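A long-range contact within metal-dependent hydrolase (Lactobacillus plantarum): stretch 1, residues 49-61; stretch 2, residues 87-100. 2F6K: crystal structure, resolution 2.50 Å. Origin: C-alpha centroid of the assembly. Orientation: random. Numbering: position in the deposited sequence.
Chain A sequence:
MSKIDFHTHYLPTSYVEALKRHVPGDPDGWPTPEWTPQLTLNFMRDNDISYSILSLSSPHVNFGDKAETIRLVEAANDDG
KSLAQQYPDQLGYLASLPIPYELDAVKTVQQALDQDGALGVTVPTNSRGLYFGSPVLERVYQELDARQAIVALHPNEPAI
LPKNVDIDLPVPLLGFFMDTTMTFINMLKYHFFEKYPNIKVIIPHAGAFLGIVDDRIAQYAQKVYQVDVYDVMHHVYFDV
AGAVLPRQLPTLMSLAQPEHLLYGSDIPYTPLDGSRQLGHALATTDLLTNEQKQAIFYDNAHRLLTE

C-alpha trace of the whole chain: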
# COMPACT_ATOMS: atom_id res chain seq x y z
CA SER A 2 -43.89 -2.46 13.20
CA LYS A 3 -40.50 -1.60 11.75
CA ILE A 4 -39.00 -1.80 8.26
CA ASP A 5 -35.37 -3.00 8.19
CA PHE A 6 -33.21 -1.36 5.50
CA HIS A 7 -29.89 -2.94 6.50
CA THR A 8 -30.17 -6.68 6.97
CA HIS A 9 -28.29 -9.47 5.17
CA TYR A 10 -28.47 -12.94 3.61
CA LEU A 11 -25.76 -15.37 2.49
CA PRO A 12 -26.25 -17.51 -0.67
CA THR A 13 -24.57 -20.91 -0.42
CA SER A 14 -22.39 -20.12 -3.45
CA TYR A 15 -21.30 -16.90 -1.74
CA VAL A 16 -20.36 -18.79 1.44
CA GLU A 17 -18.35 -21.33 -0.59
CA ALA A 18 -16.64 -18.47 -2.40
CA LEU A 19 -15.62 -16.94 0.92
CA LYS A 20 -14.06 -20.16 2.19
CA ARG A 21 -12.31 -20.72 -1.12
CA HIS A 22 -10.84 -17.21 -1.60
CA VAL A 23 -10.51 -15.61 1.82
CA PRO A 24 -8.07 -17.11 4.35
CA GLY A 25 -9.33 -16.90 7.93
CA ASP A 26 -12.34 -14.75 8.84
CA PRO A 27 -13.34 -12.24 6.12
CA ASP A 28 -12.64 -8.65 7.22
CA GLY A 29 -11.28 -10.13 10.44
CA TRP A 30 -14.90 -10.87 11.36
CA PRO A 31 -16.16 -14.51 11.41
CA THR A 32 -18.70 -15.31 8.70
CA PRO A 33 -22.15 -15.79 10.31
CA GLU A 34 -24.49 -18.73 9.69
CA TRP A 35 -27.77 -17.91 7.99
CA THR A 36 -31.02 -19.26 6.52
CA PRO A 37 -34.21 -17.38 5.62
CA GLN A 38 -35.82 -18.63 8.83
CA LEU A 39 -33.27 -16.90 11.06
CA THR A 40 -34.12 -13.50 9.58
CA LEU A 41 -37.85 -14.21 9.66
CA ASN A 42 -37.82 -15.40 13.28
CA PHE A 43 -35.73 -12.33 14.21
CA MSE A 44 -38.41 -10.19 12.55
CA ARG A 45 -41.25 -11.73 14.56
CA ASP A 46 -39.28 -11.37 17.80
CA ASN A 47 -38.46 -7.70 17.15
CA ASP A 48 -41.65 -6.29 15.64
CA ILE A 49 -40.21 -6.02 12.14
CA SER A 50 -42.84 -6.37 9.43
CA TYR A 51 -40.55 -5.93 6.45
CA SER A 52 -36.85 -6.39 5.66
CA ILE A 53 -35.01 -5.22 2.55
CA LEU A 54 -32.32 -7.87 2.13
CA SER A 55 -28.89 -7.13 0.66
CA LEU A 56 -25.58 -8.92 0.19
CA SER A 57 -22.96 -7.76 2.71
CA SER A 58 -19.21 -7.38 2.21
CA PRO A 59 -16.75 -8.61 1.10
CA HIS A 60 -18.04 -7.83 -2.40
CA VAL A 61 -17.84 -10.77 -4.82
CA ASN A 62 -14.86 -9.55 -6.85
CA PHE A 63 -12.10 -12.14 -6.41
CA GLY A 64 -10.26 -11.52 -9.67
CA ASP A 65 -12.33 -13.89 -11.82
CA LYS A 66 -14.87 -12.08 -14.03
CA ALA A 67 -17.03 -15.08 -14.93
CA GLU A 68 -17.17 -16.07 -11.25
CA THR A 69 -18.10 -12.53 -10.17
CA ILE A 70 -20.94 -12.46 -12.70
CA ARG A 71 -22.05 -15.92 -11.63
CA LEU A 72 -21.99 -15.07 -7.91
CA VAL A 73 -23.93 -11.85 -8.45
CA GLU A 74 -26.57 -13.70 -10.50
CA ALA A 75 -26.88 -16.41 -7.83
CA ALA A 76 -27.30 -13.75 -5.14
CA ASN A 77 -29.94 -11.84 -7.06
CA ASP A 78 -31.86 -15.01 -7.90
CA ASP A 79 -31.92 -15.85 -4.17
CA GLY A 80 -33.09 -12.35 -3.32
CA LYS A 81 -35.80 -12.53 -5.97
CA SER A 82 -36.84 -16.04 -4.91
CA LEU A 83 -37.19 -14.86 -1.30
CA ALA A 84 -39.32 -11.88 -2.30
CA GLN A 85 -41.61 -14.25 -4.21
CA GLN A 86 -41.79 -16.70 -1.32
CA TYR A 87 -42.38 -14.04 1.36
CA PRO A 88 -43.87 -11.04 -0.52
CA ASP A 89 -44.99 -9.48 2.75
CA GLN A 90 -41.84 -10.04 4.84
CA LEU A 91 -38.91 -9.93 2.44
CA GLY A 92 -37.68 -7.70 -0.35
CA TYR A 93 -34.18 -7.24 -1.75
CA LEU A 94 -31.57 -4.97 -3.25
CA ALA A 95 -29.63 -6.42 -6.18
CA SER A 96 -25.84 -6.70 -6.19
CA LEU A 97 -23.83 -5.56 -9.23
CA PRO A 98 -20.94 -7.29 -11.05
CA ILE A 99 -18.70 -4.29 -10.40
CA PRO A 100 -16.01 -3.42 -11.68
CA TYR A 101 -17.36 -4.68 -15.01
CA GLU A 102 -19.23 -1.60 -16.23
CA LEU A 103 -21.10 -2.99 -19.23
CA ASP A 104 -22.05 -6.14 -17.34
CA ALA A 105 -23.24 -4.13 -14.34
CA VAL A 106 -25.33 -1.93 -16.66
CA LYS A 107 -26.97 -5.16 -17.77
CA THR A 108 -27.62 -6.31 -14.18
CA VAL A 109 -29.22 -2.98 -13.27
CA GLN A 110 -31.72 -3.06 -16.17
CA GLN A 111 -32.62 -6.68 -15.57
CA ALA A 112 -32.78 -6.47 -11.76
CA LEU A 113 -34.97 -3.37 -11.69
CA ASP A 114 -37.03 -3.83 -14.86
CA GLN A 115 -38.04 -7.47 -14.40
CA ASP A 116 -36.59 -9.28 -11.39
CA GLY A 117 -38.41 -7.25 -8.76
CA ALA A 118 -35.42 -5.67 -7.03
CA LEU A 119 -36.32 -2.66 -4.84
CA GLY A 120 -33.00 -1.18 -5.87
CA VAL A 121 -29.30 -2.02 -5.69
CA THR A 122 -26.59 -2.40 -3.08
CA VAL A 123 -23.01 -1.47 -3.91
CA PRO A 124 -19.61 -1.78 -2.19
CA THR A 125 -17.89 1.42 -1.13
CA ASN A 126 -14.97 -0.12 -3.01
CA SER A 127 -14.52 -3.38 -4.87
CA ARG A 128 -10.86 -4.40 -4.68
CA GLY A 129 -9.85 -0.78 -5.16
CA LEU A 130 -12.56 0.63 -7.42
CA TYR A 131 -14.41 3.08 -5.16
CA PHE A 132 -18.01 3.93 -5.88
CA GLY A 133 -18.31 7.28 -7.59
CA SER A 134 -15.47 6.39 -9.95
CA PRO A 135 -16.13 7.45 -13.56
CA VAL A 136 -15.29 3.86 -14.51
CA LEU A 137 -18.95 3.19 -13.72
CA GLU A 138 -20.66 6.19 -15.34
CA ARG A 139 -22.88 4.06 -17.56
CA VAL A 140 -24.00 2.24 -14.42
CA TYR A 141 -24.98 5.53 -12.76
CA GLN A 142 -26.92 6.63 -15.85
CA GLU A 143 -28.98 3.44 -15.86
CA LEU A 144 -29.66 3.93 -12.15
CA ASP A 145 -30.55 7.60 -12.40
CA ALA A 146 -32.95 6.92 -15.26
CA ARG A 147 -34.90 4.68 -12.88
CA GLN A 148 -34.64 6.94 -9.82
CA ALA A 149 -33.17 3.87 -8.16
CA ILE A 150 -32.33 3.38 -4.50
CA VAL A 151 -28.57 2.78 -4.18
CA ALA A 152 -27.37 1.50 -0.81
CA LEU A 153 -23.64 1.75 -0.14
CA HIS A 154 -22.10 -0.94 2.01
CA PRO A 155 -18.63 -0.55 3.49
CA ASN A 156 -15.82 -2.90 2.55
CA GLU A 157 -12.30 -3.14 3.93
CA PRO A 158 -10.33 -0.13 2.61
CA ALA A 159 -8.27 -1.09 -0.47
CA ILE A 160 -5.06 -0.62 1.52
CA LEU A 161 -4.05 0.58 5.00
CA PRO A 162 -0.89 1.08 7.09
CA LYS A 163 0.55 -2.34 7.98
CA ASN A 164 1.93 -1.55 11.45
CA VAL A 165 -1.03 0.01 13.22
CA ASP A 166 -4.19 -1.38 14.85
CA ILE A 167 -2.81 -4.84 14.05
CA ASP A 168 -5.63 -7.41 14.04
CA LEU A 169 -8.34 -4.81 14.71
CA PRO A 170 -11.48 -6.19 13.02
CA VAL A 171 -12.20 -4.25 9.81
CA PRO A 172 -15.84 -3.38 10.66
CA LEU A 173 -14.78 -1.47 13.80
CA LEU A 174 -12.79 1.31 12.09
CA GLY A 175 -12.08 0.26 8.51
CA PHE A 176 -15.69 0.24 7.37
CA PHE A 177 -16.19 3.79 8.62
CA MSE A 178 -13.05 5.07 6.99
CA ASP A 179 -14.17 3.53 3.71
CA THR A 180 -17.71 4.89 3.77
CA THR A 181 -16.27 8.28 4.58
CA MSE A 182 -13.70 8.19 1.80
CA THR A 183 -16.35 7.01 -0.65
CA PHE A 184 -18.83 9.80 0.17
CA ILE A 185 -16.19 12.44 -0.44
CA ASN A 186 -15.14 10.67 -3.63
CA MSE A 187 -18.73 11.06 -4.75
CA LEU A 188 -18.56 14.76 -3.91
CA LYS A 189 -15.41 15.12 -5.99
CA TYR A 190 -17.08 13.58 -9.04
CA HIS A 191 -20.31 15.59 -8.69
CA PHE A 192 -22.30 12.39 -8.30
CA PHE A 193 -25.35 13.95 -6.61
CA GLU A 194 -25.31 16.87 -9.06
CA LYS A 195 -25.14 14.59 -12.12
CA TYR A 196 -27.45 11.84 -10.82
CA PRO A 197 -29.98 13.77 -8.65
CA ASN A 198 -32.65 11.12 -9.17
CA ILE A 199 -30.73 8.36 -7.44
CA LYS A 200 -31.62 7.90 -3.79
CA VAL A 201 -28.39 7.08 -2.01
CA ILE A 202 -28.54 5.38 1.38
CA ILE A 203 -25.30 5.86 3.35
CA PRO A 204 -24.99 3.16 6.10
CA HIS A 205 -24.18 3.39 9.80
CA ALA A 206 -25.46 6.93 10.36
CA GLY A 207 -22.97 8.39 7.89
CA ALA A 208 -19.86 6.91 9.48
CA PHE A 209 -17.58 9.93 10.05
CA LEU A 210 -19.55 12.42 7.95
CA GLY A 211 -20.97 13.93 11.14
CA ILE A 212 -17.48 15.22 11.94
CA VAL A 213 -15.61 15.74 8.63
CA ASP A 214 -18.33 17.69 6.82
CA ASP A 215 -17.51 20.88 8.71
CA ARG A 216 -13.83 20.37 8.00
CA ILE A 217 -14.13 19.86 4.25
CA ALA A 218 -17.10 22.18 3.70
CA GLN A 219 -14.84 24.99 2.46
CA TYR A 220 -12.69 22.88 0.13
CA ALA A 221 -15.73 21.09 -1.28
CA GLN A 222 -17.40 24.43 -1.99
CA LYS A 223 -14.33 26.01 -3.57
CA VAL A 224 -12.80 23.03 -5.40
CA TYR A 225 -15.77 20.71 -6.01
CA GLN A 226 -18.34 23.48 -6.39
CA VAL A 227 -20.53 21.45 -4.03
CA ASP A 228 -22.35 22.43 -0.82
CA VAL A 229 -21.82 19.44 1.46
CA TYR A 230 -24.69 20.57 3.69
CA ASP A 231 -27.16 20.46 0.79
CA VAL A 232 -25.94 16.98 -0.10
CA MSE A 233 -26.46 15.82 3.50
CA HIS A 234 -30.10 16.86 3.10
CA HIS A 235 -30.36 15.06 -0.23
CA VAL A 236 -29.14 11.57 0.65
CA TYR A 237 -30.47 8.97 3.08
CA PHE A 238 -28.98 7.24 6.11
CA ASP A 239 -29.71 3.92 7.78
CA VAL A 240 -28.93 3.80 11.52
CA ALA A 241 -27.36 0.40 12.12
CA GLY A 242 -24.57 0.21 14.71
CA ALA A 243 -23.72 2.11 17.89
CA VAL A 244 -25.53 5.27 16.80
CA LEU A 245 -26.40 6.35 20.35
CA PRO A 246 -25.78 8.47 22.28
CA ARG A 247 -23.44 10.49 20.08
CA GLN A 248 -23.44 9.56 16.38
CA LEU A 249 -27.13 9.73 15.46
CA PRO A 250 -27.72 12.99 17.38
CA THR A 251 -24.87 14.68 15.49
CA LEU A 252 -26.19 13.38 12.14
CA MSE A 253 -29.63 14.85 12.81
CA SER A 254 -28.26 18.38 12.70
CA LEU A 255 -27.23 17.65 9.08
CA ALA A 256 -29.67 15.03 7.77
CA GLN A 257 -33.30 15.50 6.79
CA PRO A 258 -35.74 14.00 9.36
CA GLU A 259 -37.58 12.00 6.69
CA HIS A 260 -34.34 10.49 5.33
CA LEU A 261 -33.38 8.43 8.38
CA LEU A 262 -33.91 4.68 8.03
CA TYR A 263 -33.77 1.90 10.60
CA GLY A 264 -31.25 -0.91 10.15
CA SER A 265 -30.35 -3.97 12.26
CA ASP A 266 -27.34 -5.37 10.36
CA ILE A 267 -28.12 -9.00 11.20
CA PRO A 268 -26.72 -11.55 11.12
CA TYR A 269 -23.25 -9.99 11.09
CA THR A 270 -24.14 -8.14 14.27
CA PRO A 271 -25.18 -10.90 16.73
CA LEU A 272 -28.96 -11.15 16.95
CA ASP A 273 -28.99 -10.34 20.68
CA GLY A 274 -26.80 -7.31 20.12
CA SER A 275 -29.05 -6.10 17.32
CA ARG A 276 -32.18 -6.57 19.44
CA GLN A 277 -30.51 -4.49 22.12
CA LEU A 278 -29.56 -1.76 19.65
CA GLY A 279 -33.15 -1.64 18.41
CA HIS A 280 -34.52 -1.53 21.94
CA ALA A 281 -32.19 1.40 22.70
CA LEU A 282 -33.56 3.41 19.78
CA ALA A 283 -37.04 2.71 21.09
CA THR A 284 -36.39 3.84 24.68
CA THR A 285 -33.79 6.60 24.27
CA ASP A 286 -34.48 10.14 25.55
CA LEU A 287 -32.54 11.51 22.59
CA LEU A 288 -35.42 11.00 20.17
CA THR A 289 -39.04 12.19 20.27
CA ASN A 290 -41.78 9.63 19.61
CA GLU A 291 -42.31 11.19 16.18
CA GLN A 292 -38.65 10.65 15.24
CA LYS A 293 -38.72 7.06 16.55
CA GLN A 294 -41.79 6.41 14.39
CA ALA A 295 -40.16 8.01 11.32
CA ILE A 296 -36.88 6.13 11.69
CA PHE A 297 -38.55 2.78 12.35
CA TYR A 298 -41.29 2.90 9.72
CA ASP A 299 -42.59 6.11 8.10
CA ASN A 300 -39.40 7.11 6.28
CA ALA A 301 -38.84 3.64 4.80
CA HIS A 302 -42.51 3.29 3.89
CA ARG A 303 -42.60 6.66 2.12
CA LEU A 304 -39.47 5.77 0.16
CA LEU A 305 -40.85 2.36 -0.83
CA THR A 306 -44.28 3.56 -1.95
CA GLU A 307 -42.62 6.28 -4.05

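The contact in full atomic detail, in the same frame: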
# COMPACT_ATOMS: atom_id res chain seq x y z
N ILE A 49 -40.64 -6.47 13.45
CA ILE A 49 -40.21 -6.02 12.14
C ILE A 49 -41.17 -6.66 11.14
O ILE A 49 -41.26 -7.88 11.07
CB ILE A 49 -38.78 -6.46 11.84
CG1 ILE A 49 -37.83 -5.82 12.85
CG2 ILE A 49 -38.40 -6.06 10.41
CD1 ILE A 49 -36.38 -6.23 12.68
N SER A 50 -41.89 -5.84 10.39
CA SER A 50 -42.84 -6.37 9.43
C SER A 50 -42.25 -6.52 8.04
O SER A 50 -42.78 -7.26 7.22
CB SER A 50 -44.08 -5.47 9.34
OG SER A 50 -43.74 -4.19 8.84
N TYR A 51 -41.15 -5.84 7.78
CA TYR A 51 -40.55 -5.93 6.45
C TYR A 51 -39.05 -5.67 6.46
O TYR A 51 -38.58 -4.71 7.08
CB TYR A 51 -41.24 -4.92 5.52
CG TYR A 51 -41.01 -5.15 4.05
CD1 TYR A 51 -41.59 -6.23 3.40
CD2 TYR A 51 -40.21 -4.27 3.30
CE1 TYR A 51 -41.41 -6.44 2.04
CE2 TYR A 51 -40.02 -4.47 1.93
CZ TYR A 51 -40.63 -5.55 1.31
OH TYR A 51 -40.46 -5.76 -0.04
N SER A 52 -38.31 -6.52 5.75
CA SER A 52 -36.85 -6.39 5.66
C SER A 52 -36.39 -6.29 4.21
O SER A 52 -36.82 -7.09 3.36
CB SER A 52 -36.16 -7.61 6.30
OG SER A 52 -36.42 -7.74 7.68
N ILE A 53 -35.53 -5.33 3.91
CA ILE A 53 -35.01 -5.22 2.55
C ILE A 53 -33.63 -5.87 2.56
O ILE A 53 -32.65 -5.25 2.94
CB ILE A 53 -34.86 -3.76 2.08
CG1 ILE A 53 -36.24 -3.11 1.95
CG2 ILE A 53 -34.16 -3.73 0.71
CD1 ILE A 53 -36.91 -2.83 3.26
N LEU A 54 -33.57 -7.13 2.14
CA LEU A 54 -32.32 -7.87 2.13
C LEU A 54 -31.27 -7.38 1.14
O LEU A 54 -31.60 -6.86 0.06
CB LEU A 54 -32.61 -9.35 1.87
CG LEU A 54 -33.48 -10.04 2.92
CD1 LEU A 54 -33.94 -11.38 2.38
CD2 LEU A 54 -32.70 -10.23 4.23
N SER A 55 -30.00 -7.52 1.51
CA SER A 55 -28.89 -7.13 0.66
C SER A 55 -27.68 -7.98 0.98
O SER A 55 -27.55 -8.50 2.10
CB SER A 55 -28.54 -5.65 0.87
OG SER A 55 -27.87 -5.47 2.11
N LEU A 56 -26.79 -8.13 0.01
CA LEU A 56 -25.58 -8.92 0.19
C LEU A 56 -24.57 -8.01 0.89
O LEU A 56 -24.36 -6.87 0.48
CB LEU A 56 -25.05 -9.38 -1.17
CG LEU A 56 -23.94 -10.43 -1.21
CD1 LEU A 56 -24.47 -11.76 -0.69
CD2 LEU A 56 -23.46 -10.58 -2.64
N SER A 57 -23.95 -8.53 1.95
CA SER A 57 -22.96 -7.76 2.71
C SER A 57 -21.57 -7.86 2.07
O SER A 57 -21.41 -8.41 0.98
CB SER A 57 -22.89 -8.30 4.15
OG SER A 57 -21.96 -7.57 4.94
N SER A 58 -20.56 -7.31 2.74
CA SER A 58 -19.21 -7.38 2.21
C SER A 58 -18.56 -8.58 2.87
O SER A 58 -19.04 -9.05 3.89
CB SER A 58 -18.42 -6.10 2.55
OG SER A 58 -18.17 -6.00 3.94
N PRO A 59 -17.45 -9.08 2.30
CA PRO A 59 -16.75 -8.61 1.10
C PRO A 59 -17.56 -8.74 -0.18
O PRO A 59 -18.35 -9.67 -0.32
CB PRO A 59 -15.49 -9.49 1.05
CG PRO A 59 -15.36 -10.02 2.45
CD PRO A 59 -16.78 -10.27 2.85
N HIS A 60 -17.36 -7.81 -1.11
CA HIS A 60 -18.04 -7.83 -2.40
C HIS A 60 -17.52 -9.07 -3.12
O HIS A 60 -16.43 -9.56 -2.80
CB HIS A 60 -17.71 -6.57 -3.19
CG HIS A 60 -18.45 -6.46 -4.49
ND1 HIS A 60 -17.82 -6.30 -5.70
CD2 HIS A 60 -19.78 -6.51 -4.76
CE1 HIS A 60 -18.72 -6.26 -6.67
NE2 HIS A 60 -19.92 -6.39 -6.12
N VAL A 61 -18.26 -9.57 -4.11
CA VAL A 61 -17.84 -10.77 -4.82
C VAL A 61 -16.90 -10.58 -6.00
O VAL A 61 -17.11 -11.14 -7.07
CB VAL A 61 -19.05 -11.58 -5.29
CG1 VAL A 61 -19.71 -12.25 -4.10
CG2 VAL A 61 -20.04 -10.67 -6.00
N TYR A 87 -41.87 -14.81 0.23
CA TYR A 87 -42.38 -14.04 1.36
C TYR A 87 -42.62 -12.59 0.95
O TYR A 87 -42.01 -11.67 1.49
CB TYR A 87 -41.40 -14.09 2.53
CG TYR A 87 -41.03 -15.49 2.95
CD1 TYR A 87 -40.01 -16.18 2.30
CD2 TYR A 87 -41.72 -16.14 3.96
CE1 TYR A 87 -39.70 -17.49 2.64
CE2 TYR A 87 -41.42 -17.46 4.32
CZ TYR A 87 -40.40 -18.13 3.65
OH TYR A 87 -40.09 -19.43 3.96
N PRO A 88 -43.53 -12.38 -0.00
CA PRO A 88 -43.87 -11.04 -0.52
C PRO A 88 -44.11 -9.99 0.57
O PRO A 88 -43.77 -8.83 0.40
CB PRO A 88 -45.14 -11.30 -1.34
CG PRO A 88 -45.00 -12.74 -1.76
CD PRO A 88 -44.48 -13.38 -0.50
N ASP A 89 -44.70 -10.41 1.68
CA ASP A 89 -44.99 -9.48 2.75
C ASP A 89 -43.91 -9.28 3.81
O ASP A 89 -43.99 -8.33 4.57
CB ASP A 89 -46.31 -9.86 3.41
CG ASP A 89 -47.48 -9.84 2.43
OD1 ASP A 89 -47.70 -8.78 1.79
OD2 ASP A 89 -48.17 -10.88 2.31
N GLN A 90 -42.92 -10.17 3.86
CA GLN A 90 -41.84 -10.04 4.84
C GLN A 90 -40.50 -9.66 4.24
O GLN A 90 -39.75 -8.89 4.84
CB GLN A 90 -41.64 -11.34 5.62
CG GLN A 90 -42.67 -11.65 6.67
CD GLN A 90 -43.95 -12.15 6.08
OE1 GLN A 90 -43.97 -13.17 5.40
NE2 GLN A 90 -45.04 -11.44 6.35
N LEU A 91 -40.20 -10.18 3.05
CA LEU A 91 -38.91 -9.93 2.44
C LEU A 91 -38.84 -9.31 1.05
O LEU A 91 -39.56 -9.70 0.13
CB LEU A 91 -38.12 -11.23 2.40
CG LEU A 91 -38.03 -12.02 3.70
CD1 LEU A 91 -37.29 -13.32 3.44
CD2 LEU A 91 -37.32 -11.20 4.75
N GLY A 92 -37.93 -8.35 0.91
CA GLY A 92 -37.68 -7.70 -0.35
C GLY A 92 -36.16 -7.76 -0.51
O GLY A 92 -35.47 -8.32 0.34
N TYR A 93 -35.62 -7.20 -1.59
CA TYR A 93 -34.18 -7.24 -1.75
C TYR A 93 -33.62 -6.19 -2.67
O TYR A 93 -34.31 -5.65 -3.55
CB TYR A 93 -33.74 -8.61 -2.27
CG TYR A 93 -33.89 -8.80 -3.77
CD1 TYR A 93 -35.16 -8.90 -4.36
CD2 TYR A 93 -32.77 -8.89 -4.59
CE1 TYR A 93 -35.30 -9.10 -5.74
CE2 TYR A 93 -32.90 -9.08 -5.97
CZ TYR A 93 -34.16 -9.19 -6.54
OH TYR A 93 -34.28 -9.41 -7.89
N LEU A 94 -32.34 -5.90 -2.45
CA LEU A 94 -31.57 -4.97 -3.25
C LEU A 94 -30.60 -5.85 -4.04
O LEU A 94 -29.94 -6.73 -3.49
CB LEU A 94 -30.78 -4.02 -2.35
CG LEU A 94 -31.60 -3.01 -1.55
CD1 LEU A 94 -30.66 -2.21 -0.66
CD2 LEU A 94 -32.37 -2.09 -2.51
N ALA A 95 -30.51 -5.62 -5.34
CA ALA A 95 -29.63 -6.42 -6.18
C ALA A 95 -28.17 -6.00 -6.08
O ALA A 95 -27.85 -4.82 -5.90
CB ALA A 95 -30.09 -6.35 -7.62
N SER A 96 -27.27 -6.98 -6.21
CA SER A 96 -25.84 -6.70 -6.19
C SER A 96 -25.43 -6.47 -7.65
O SER A 96 -26.16 -6.88 -8.56
CB SER A 96 -25.05 -7.87 -5.60
OG SER A 96 -25.27 -7.98 -4.21
N LEU A 97 -24.29 -5.83 -7.87
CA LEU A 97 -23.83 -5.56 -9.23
C LEU A 97 -22.44 -6.14 -9.48
O LEU A 97 -21.57 -6.09 -8.61
CB LEU A 97 -23.80 -4.05 -9.47
CG LEU A 97 -25.11 -3.28 -9.25
CD1 LEU A 97 -24.88 -1.81 -9.57
CD2 LEU A 97 -26.20 -3.84 -10.12
N PRO A 98 -22.22 -6.69 -10.68
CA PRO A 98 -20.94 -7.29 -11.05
C PRO A 98 -19.83 -6.26 -11.26
O PRO A 98 -19.09 -6.31 -12.24
CB PRO A 98 -21.28 -8.06 -12.32
CG PRO A 98 -22.29 -7.17 -12.96
CD PRO A 98 -23.18 -6.78 -11.79
N ILE A 99 -19.74 -5.30 -10.34
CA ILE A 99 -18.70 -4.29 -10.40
C ILE A 99 -17.39 -5.06 -10.23
O ILE A 99 -17.36 -6.06 -9.51
CB ILE A 99 -18.88 -3.26 -9.27
CG1 ILE A 99 -20.08 -2.37 -9.60
CG2 ILE A 99 -17.60 -2.46 -9.06
CD1 ILE A 99 -20.43 -1.36 -8.51
N PRO A 100 -16.28 -4.59 -10.83
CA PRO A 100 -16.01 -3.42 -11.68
C PRO A 100 -16.27 -3.56 -13.18
O PRO A 100 -15.68 -2.82 -13.97
CB PRO A 100 -14.54 -3.18 -11.43
CG PRO A 100 -14.01 -4.59 -11.49
CD PRO A 100 -15.03 -5.35 -10.62
O HOH W 1 -41.48 -8.41 -1.16
O HOH W 2 -27.69 -8.04 -3.04

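How do the two backbones hold together? They run as neighbouring parallel strands, and S52 and L54 each use both their N and O atoms to reach across. S52 N donates to Q90 O (2.9 Å) and S52 O accepts from G92 N (3.0 Å); L54 N then donates to G92 O (2.9 Å) and L54 O accepts from L94 N (2.8 Å). This alternation satisfies both the N-H and the C=O of G92.

Which acceptors does the ladder leave to water? One molecule donates to L91 O (2.6 Å), which is turned away from stretch 1, and to P88 O (2.8 Å), and accepts from Y51 OH (3.1 Å). Another continues past the last rung: it accepts from L56 N (3.2 Å), donates to L94 O (2.6 Å) and lies 2.7 Å from S96 OG, also hydrogen-bonded.

Which side chains meet? L54 CD1 touches L91 CD1 at 4.0 Å, both side chains pointing to the same side of the sheet, while I53 CG2 packs against L94 CG at 3.5 Å. These are buried apolar contacts with no polar group to satisfy. The Y51 side chain reaches G92, its OH 3.4 Å from G92 CA; a CB there would clash with that hydroxyl.

How does the loop after the strand join in? H60 points toward the second stretch, and its NE2 donates to L97 O (3.0 Å). Its ND1 is satisfied elsewhere in the structure, so both ring nitrogens are engaged.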